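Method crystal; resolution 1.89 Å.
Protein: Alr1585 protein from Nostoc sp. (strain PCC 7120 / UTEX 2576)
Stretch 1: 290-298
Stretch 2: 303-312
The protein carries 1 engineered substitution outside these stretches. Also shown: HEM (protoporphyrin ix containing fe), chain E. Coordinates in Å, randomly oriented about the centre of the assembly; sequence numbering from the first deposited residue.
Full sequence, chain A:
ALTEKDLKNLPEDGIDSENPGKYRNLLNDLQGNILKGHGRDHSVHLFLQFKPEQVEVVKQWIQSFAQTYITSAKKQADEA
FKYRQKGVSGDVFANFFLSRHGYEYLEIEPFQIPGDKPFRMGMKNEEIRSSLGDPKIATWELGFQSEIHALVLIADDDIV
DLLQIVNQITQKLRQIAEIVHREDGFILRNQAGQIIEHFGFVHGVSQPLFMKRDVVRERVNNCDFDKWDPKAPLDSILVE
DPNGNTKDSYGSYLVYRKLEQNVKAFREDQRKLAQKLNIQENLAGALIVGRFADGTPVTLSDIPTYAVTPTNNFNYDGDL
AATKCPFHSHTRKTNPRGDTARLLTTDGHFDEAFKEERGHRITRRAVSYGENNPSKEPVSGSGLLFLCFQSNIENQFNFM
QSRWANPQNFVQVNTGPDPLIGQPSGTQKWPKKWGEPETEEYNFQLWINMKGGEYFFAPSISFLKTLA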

ATOM      1  N   GLY A 290       0.464  31.080   8.464  1.00 15.92           N
ATOM      2  CA  GLY A 290       1.516  31.770   7.715  1.00 15.88           C
ATOM      3  C   GLY A 290       1.922  30.955   6.489  1.00 16.35           C
ATOM      4  O   GLY A 290       2.631  31.442   5.619  1.00 16.30           O
ATOM      5  N   ARG A 291       1.433  29.715   6.428  1.00 16.01           N
ATOM      6  CA  ARG A 291       1.629  28.839   5.276  1.00 15.73           C
ATOM      7  C   ARG A 291       0.332  28.086   4.999  1.00 15.89           C
ATOM      8  O   ARG A 291      -0.445  27.797   5.896  1.00 15.24           O
ATOM      9  CB  ARG A 291       2.733  27.784   5.523  1.00 15.73           C
ATOM     10  CG  ARG A 291       4.138  28.314   5.679  1.00 15.64           C
ATOM     11  CD  ARG A 291       5.029  27.163   6.109  1.00 15.61           C
ATOM     12  NE  ARG A 291       6.378  27.586   6.374  1.00 15.47           N
ATOM     13  CZ  ARG A 291       7.385  27.585   5.500  1.00 15.40           C
ATOM     14  NH1 ARG A 291       7.221  27.236   4.218  1.00 16.05           N
ATOM     15  NH2 ARG A 291       8.575  27.982   5.908  1.00 15.80           N
ATOM     16  N   PHE A 292       0.125  27.756   3.732  1.00 16.35           N
ATOM     17  CA  PHE A 292      -0.885  26.771   3.360  1.00 16.60           C
ATOM     18  C   PHE A 292      -0.537  25.429   3.938  1.00 16.21           C
ATOM     19  O   PHE A 292       0.590  25.216   4.392  1.00 15.48           O
ATOM     20  CB  PHE A 292      -0.997  26.683   1.845  1.00 17.19           C
ATOM     21  CG  PHE A 292      -1.682  27.875   1.243  1.00 18.26           C
ATOM     22  CD1 PHE A 292      -0.962  29.019   0.905  1.00 18.43           C
ATOM     23  CD2 PHE A 292      -3.054  27.882   1.043  1.00 18.62           C
ATOM     24  CE1 PHE A 292      -1.594  30.144   0.374  1.00 18.90           C
ATOM     25  CE2 PHE A 292      -3.681  28.995   0.516  1.00 18.98           C
ATOM     26  CZ  PHE A 292      -2.946  30.125   0.181  1.00 18.85           C
ATOM     27  N   ALA A 293      -1.517  24.530   3.930  1.00 17.40           N
ATOM     28  CA  ALA A 293      -1.343  23.171   4.428  1.00 17.71           C
ATOM     29  C   ALA A 293      -0.102  22.509   3.831  1.00 17.61           C
ATOM     30  O   ALA A 293       0.622  21.828   4.543  1.00 17.87           O
ATOM     31  CB  ALA A 293      -2.595  22.336   4.186  1.00 17.87           C
ATOM     32  N   ASP A 294       0.154  22.735   2.536  1.00 18.00           N
ATOM     33  CA  ASP A 294       1.293  22.079   1.873  1.00 17.68           C
ATOM     34  C   ASP A 294       2.640  22.710   2.193  1.00 17.62           C
ATOM     35  O   ASP A 294       3.671  22.185   1.787  1.00 16.63           O
ATOM     36  CB  ASP A 294       1.100  21.980   0.334  1.00 18.83           C
ATOM     37  CG  ASP A 294       1.036  23.350  -0.342  1.00 18.59           C
ATOM     38  OD1 ASP A 294       1.955  24.134  -0.144  1.00 19.40           O
ATOM     39  OD2 ASP A 294       0.130  23.604  -1.129  1.00 20.78           O
ATOM     40  N   GLY A 295       2.626  23.846   2.892  1.00 16.93           N
ATOM     41  CA  GLY A 295       3.836  24.578   3.184  1.00 16.31           C
ATOM     42  C   GLY A 295       4.075  25.876   2.429  1.00 16.89           C
ATOM     43  O   GLY A 295       4.992  26.634   2.783  1.00 16.40           O
ATOM     44  N   THR A 296       3.266  26.160   1.388  1.00 17.87           N
ATOM     45  CA  THR A 296       3.398  27.360   0.612  1.00 17.98           C
ATOM     46  C   THR A 296       3.312  28.609   1.533  1.00 17.18           C
ATOM     47  O   THR A 296       2.292  28.808   2.190  1.00 16.88           O
ATOM     48  CB  THR A 296       2.281  27.460  -0.483  1.00 18.42           C
ATOM     49  OG1 THR A 296       2.382  26.334  -1.384  1.00 19.11           O
ATOM     50  CG2 THR A 296       2.432  28.735  -1.292  1.00 19.11           C
ATOM     51  N   PRO A 297       4.339  29.485   1.515  1.00 16.62           N
ATOM     52  CA  PRO A 297       4.259  30.689   2.362  1.00 17.05           C
ATOM     53  C   PRO A 297       3.224  31.687   1.857  1.00 17.87           C
ATOM     54  O   PRO A 297       3.198  32.014   0.659  1.00 18.61           O
ATOM     55  CB  PRO A 297       5.665  31.308   2.237  1.00 17.14           C
ATOM     56  CG  PRO A 297       6.537  30.159   1.814  1.00 16.94           C
ATOM     57  CD  PRO A 297       5.659  29.335   0.903  1.00 16.81           C
ATOM     58  N   VAL A 298       2.338  32.120   2.736  1.00 18.19           N
ATOM     59  CA  VAL A 298       1.265  33.009   2.335  1.00 18.29           C
ATOM     60  C   VAL A 298       1.815  34.411   2.008  1.00 18.43           C
ATOM     61  O   VAL A 298       1.149  35.171   1.321  1.00 18.56           O
ATOM     62  CB  VAL A 298       0.124  33.067   3.398  1.00 18.14           C
ATOM     63  CG1 VAL A 298       0.519  33.911   4.589  1.00 17.96           C
ATOM     64  CG2 VAL A 298      -1.180  33.589   2.769  1.00 19.21           C
TER
HETATM   65  CHA HEM E 501       6.452  26.903  12.587  1.00 13.30           C
HETATM   66  CHB HEM E 501       2.473  24.505  13.879  1.00 13.49           C
HETATM   67  CHC HEM E 501       3.526  25.309  18.534  1.00 13.80           C
HETATM   68  CHD HEM E 501       7.349  27.907  17.188  1.00 14.48           C
HETATM   69  C1A HEM E 501       5.262  26.196  12.530  1.00 13.20           C
HETATM   70  C2A HEM E 501       4.594  25.810  11.331  1.00 14.07           C
HETATM   71  C3A HEM E 501       3.481  25.139  11.698  1.00 13.10           C
HETATM   72  C4A HEM E 501       3.475  25.088  13.110  1.00 13.58           C
HETATM   73  CMA HEM E 501       2.452  24.496  10.807  1.00 13.61           C
HETATM   74  CAA HEM E 501       5.032  26.084   9.886  1.00 12.77           C
HETATM   75  CBA HEM E 501       5.970  25.074   9.221  1.00 14.05           C
HETATM   76  CGA HEM E 501       7.254  25.013  10.003  1.00 14.47           C
HETATM   77  O1A HEM E 501       8.190  25.844   9.820  1.00 15.91           O
HETATM   78  O2A HEM E 501       7.377  24.124  10.847  1.00 14.08           O
HETATM   79  C1B HEM E 501       2.461  24.490  15.273  1.00 15.15           C
HETATM   80  C2B HEM E 501       1.463  23.819  16.063  1.00 14.99           C
HETATM   81  C3B HEM E 501       1.769  24.001  17.339  1.00 14.60           C
HETATM   82  C4B HEM E 501       2.954  24.862  17.338  1.00 14.65           C
HETATM   83  CMB HEM E 501       0.326  23.035  15.509  1.00 15.31           C
HETATM   84  CAB HEM E 501       1.146  23.488  18.584  1.00 14.62           C
HETATM   85  CBB HEM E 501       0.404  22.368  18.647  1.00 15.38           C
HETATM   86  C1C HEM E 501       4.652  26.147  18.588  1.00 14.78           C
HETATM   87  C2C HEM E 501       5.170  26.741  19.720  1.00 14.43           C
HETATM   88  C3C HEM E 501       6.243  27.499  19.326  1.00 15.31           C
HETATM   89  C4C HEM E 501       6.376  27.329  17.944  1.00 14.56           C
HETATM   90  CMC HEM E 501       4.717  26.568  21.140  1.00 14.55           C
HETATM   91  CAC HEM E 501       7.113  28.369  20.117  1.00 14.88           C
HETATM   92  CBC HEM E 501       6.826  29.037  21.207  1.00 16.19           C
HETATM   93  C1D HEM E 501       7.438  27.711  15.811  1.00 14.38           C
HETATM   94  C2D HEM E 501       8.541  28.276  15.042  1.00 14.19           C
HETATM   95  C3D HEM E 501       8.277  28.044  13.764  1.00 13.83           C
HETATM   96  C4D HEM E 501       7.013  27.277  13.778  1.00 13.39           C
HETATM   97  CMD HEM E 501       9.760  29.021  15.562  1.00 15.72           C
HETATM   98  CAD HEM E 501       9.152  28.405  12.597  1.00 14.08           C
HETATM   99  CBD HEM E 501       8.917  29.827  12.076  1.00 14.24           C
HETATM  100  CGD HEM E 501       9.857  30.108  10.950  1.00 13.43           C
HETATM  101  O1D HEM E 501       9.350  30.475   9.893  1.00 13.40           O
HETATM  102  O2D HEM E 501      11.125  29.988  11.060  1.00 15.31           O
HETATM  103  NA  HEM E 501       4.528  25.815  13.614  1.00 13.41           N
HETATM  104  NB  HEM E 501       3.252  25.138  16.069  1.00 13.87           N
HETATM  105  NC  HEM E 501       5.327  26.582  17.485  1.00 14.08           N
HETATM  106  ND  HEM E 501       6.501  27.188  15.016  1.00 13.68           N
HETATM  107 FE   HEM E 501       4.911  26.224  15.528  1.00 15.06          FE
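Stretch 2 303-312: IPTYAVTPTN

Stretch 2 runs through residues 303 to 312 without regular helix or strand, and it packs on a segment of stretch 1 that also lacks both. Stretch 1 folds back on itself through a type I beta turn from Phe292 to Gly295, closed by Gly295 N to Phe292 O at 2.9 Å. Stretch 2 bends around this turn. Its backbone is extended at Ile303 and Pro304. At Tyr306 phi and psi are both positive (64/22), and from Pro310 to Thr311 the chain is extended again. Pro304 to Tyr306 runs broadly counter to stretch 1: Thr296 CA lies 5.7 Å from Pro304 CA, and Asp294 CA lies 5.5 Å from Tyr306 CA. The chain then comes back, with Gly295 CA 5.1 Å from Pro310 CA. The contact buries 534 Å² in all.

Asp294 covers the most surface. Its CA-to-CB bond points toward stretch 2, and its carboxylate meets the bend there. Tyr306 N gives a weak hydrogen bond to Asp294 OD2 at 2.9 Å. Pro304 CB lies 3.1 Å from the same oxygen, Asp294 OD2. Asp294 OD1 accepts from Thr296 N at 2.9 Å and from Thr296 OG1 at 2.6 Å. Because Thr296 OG1 spends its proton there, it is left as an acceptor toward stretch 2. Thr296 OG1 accepts hydrogen bonds from Thr305 N at 2.9 Å and from Thr305 OG1 at 2.8 Å. Water 1 lies 2.8 Å from both Asp294 OD1 and Ala307 O.

The Phe292 CA-to-CB bond also points toward stretch 2. Pro304 CD sits over one face, 4.2 Å from the Phe292 ring centroid, in a CH-pi contact. Phe292 CE2 lies 3.7 Å from Pro304 CD. Ile303 C lies over the same face; the Ile303 CA-to-CB bond points away.

Arg291 holds the far end of stretch 2. Its CA-to-CB bond points sideways, but the extended side chain brings the guanidinium nearer. Arg291 NH1 donates to Thr311 O at 2.9 Å, nearly straight, and to Gly295 O at 2.7 Å. It therefore ties both backbones together. Arg291 NH2 adds a weak bond to Asn312 OD1 at 2.8 Å. Arg291 NE also lies 3.8 Å from HEM CBA.

Pro310 packs on the backbone of Asp294 and Gly295. Pro310 CG is 3.6 Å from Asp294 O, and Pro310 CB is 3.8 Å from Gly295 O. An ideal CB on Gly295 would lie 2.5 Å from Pro310 CG, a clash. At the phi/psi of Gly295 (107/-10) it would also be jammed against Asp294 O, which by itself calls for glycine. Pro297 CD touches Thr311 CG2 at 3.7 Å.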

ATOM      1  N   ILE A 303      -2.490  31.313  -3.157  1.00 21.37           N
ATOM      2  CA  ILE A 303      -2.939  29.957  -3.479  1.00 21.27           C
ATOM      3  C   ILE A 303      -1.885  28.946  -3.081  1.00 19.99           C
ATOM      4  O   ILE A 303      -0.663  29.253  -3.060  1.00 19.81           O
ATOM      5  CB  ILE A 303      -3.277  29.792  -4.986  1.00 22.85           C
ATOM      6  CG1 ILE A 303      -2.053  30.067  -5.874  1.00 23.44           C
ATOM      7  CG2 ILE A 303      -4.446  30.724  -5.372  1.00 23.87           C
ATOM      8  CD1 ILE A 303      -2.217  29.606  -7.322  1.00 25.36           C
ATOM      9  N   PRO A 304      -2.329  27.743  -2.736  1.00 19.63           N
ATOM     10  CA  PRO A 304      -1.350  26.701  -2.506  1.00 19.52           C
ATOM     11  C   PRO A 304      -0.628  26.283  -3.787  1.00 19.72           C
ATOM     12  O   PRO A 304      -1.196  26.373  -4.884  1.00 20.89           O
ATOM     13  CB  PRO A 304      -2.193  25.531  -1.992  1.00 19.44           C
ATOM     14  CG  PRO A 304      -3.500  25.737  -2.617  1.00 20.54           C
ATOM     15  CD  PRO A 304      -3.708  27.216  -2.769  1.00 20.98           C
ATOM     16  N   THR A 305       0.624  25.884  -3.657  1.00 19.32           N
ATOM     17  CA  THR A 305       1.405  25.453  -4.825  1.00 20.30           C
ATOM     18  C   THR A 305       1.683  23.959  -4.807  1.00 20.98           C
ATOM     19  O   THR A 305       2.137  23.425  -5.820  1.00 20.23           O
ATOM     20  CB  THR A 305       2.732  26.223  -4.987  1.00 19.95           C
ATOM     21  OG1 THR A 305       3.595  25.993  -3.873  1.00 19.32           O
ATOM     22  CG2 THR A 305       2.479  27.692  -5.124  1.00 20.32           C
ATOM     23  N   TYR A 306       1.392  23.303  -3.681  1.00 21.22           N
ATOM     24  CA  TYR A 306       1.457  21.846  -3.578  1.00 22.73           C
ATOM     25  C   TYR A 306       2.856  21.262  -3.760  1.00 23.25           C
ATOM     26  O   TYR A 306       2.967  20.107  -4.128  1.00 25.19           O
ATOM     27  CB  TYR A 306       0.455  21.132  -4.512  1.00 23.41           C
ATOM     28  CG  TYR A 306      -0.976  21.562  -4.219  1.00 23.98           C
ATOM     29  CD1 TYR A 306      -1.606  21.187  -3.018  1.00 23.68           C
ATOM     30  CD2 TYR A 306      -1.671  22.360  -5.114  1.00 25.59           C
ATOM     31  CE1 TYR A 306      -2.909  21.592  -2.742  1.00 24.43           C
ATOM     32  CE2 TYR A 306      -2.969  22.744  -4.849  1.00 26.00           C
ATOM     33  CZ  TYR A 306      -3.572  22.366  -3.637  1.00 24.93           C
ATOM     34  OH  TYR A 306      -4.885  22.768  -3.372  1.00 25.88           O
ATOM     35  N   ALA A 307       3.913  22.043  -3.543  1.00 22.56           N
ATOM     36  CA  ALA A 307       5.270  21.486  -3.598  1.00 23.76           C
ATOM     37  C   ALA A 307       5.513  20.575  -2.410  1.00 22.71           C
ATOM     38  O   ALA A 307       5.333  20.974  -1.233  1.00 22.55           O
ATOM     39  CB  ALA A 307       6.336  22.591  -3.668  1.00 23.68           C
ATOM     40  N   VAL A 308       5.915  19.348  -2.703  1.00 23.75           N
ATOM     41  CA  VAL A 308       6.141  18.334  -1.664  1.00 24.00           C
ATOM     42  C   VAL A 308       7.232  18.800  -0.693  1.00 22.83           C
ATOM     43  O   VAL A 308       7.081  18.614   0.530  1.00 20.82           O
ATOM     44  CB  VAL A 308       6.503  16.955  -2.257  1.00 25.68           C
ATOM     45  CG1 VAL A 308       6.915  15.978  -1.175  1.00 26.54           C
ATOM     46  CG2 VAL A 308       5.320  16.403  -3.046  1.00 28.51           C
ATOM     47  N   THR A 309       8.305  19.397  -1.224  1.00 22.09           N
ATOM     48  CA  THR A 309       9.328  20.089  -0.389  1.00 21.95           C
ATOM     49  C   THR A 309       9.076  21.613  -0.439  1.00 21.57           C
ATOM     50  O   THR A 309       9.393  22.282  -1.432  1.00 22.48           O
ATOM     51  CB  THR A 309      10.743  19.737  -0.878  1.00 22.73           C
ATOM     52  OG1 THR A 309      10.917  18.316  -0.712  1.00 21.52           O
ATOM     53  CG2 THR A 309      11.825  20.458  -0.079  1.00 24.26           C
ATOM     54  N   PRO A 310       8.421  22.149   0.586  1.00 20.24           N
ATOM     55  CA  PRO A 310       8.077  23.559   0.565  1.00 19.87           C
ATOM     56  C   PRO A 310       9.284  24.468   0.623  1.00 19.99           C
ATOM     57  O   PRO A 310      10.320  24.116   1.199  1.00 19.95           O
ATOM     58  CB  PRO A 310       7.279  23.778   1.856  1.00 20.12           C
ATOM     59  CG  PRO A 310       7.145  22.435   2.497  1.00 19.93           C
ATOM     60  CD  PRO A 310       8.077  21.490   1.849  1.00 20.18           C
ATOM     61  N   THR A 311       9.152  25.636   0.021  1.00 19.25           N
ATOM     62  CA  THR A 311      10.226  26.598   0.111  1.00 18.51           C
ATOM     63  C   THR A 311      10.328  27.211   1.519  1.00 17.34           C
ATOM     64  O   THR A 311       9.315  27.389   2.194  1.00 16.95           O
ATOM     65  CB  THR A 311      10.076  27.712  -0.955  1.00 18.94           C
ATOM     66  OG1 THR A 311      11.320  28.413  -1.057  1.00 18.74           O
ATOM     67  CG2 THR A 311       8.964  28.690  -0.626  1.00 19.25           C
ATOM     68  N   ASN A 312      11.562  27.532   1.920  1.00 17.03           N
ATOM     69  CA  ASN A 312      11.842  28.368   3.084  1.00 16.79           C
ATOM     70  C   ASN A 312      12.557  29.640   2.749  1.00 17.24           C
ATOM     71  O   ASN A 312      13.013  30.384   3.652  1.00 17.12           O
ATOM     72  CB  ASN A 312      12.614  27.582   4.150  1.00 16.63           C
ATOM     73  CG  ASN A 312      12.398  28.168   5.542  1.00 16.10           C
ATOM     74  OD1 ASN A 312      11.296  28.606   5.875  1.00 15.89           O
ATOM     75  ND2 ASN A 312      13.448  28.221   6.314  1.00 16.53           N
TER
HETATM   76  O   HOH W   1       4.664  23.721  -0.900  1.00 17.38           O
HETATM   77  O   HOH W   2       6.093  24.240  15.893  1.00 20.81           O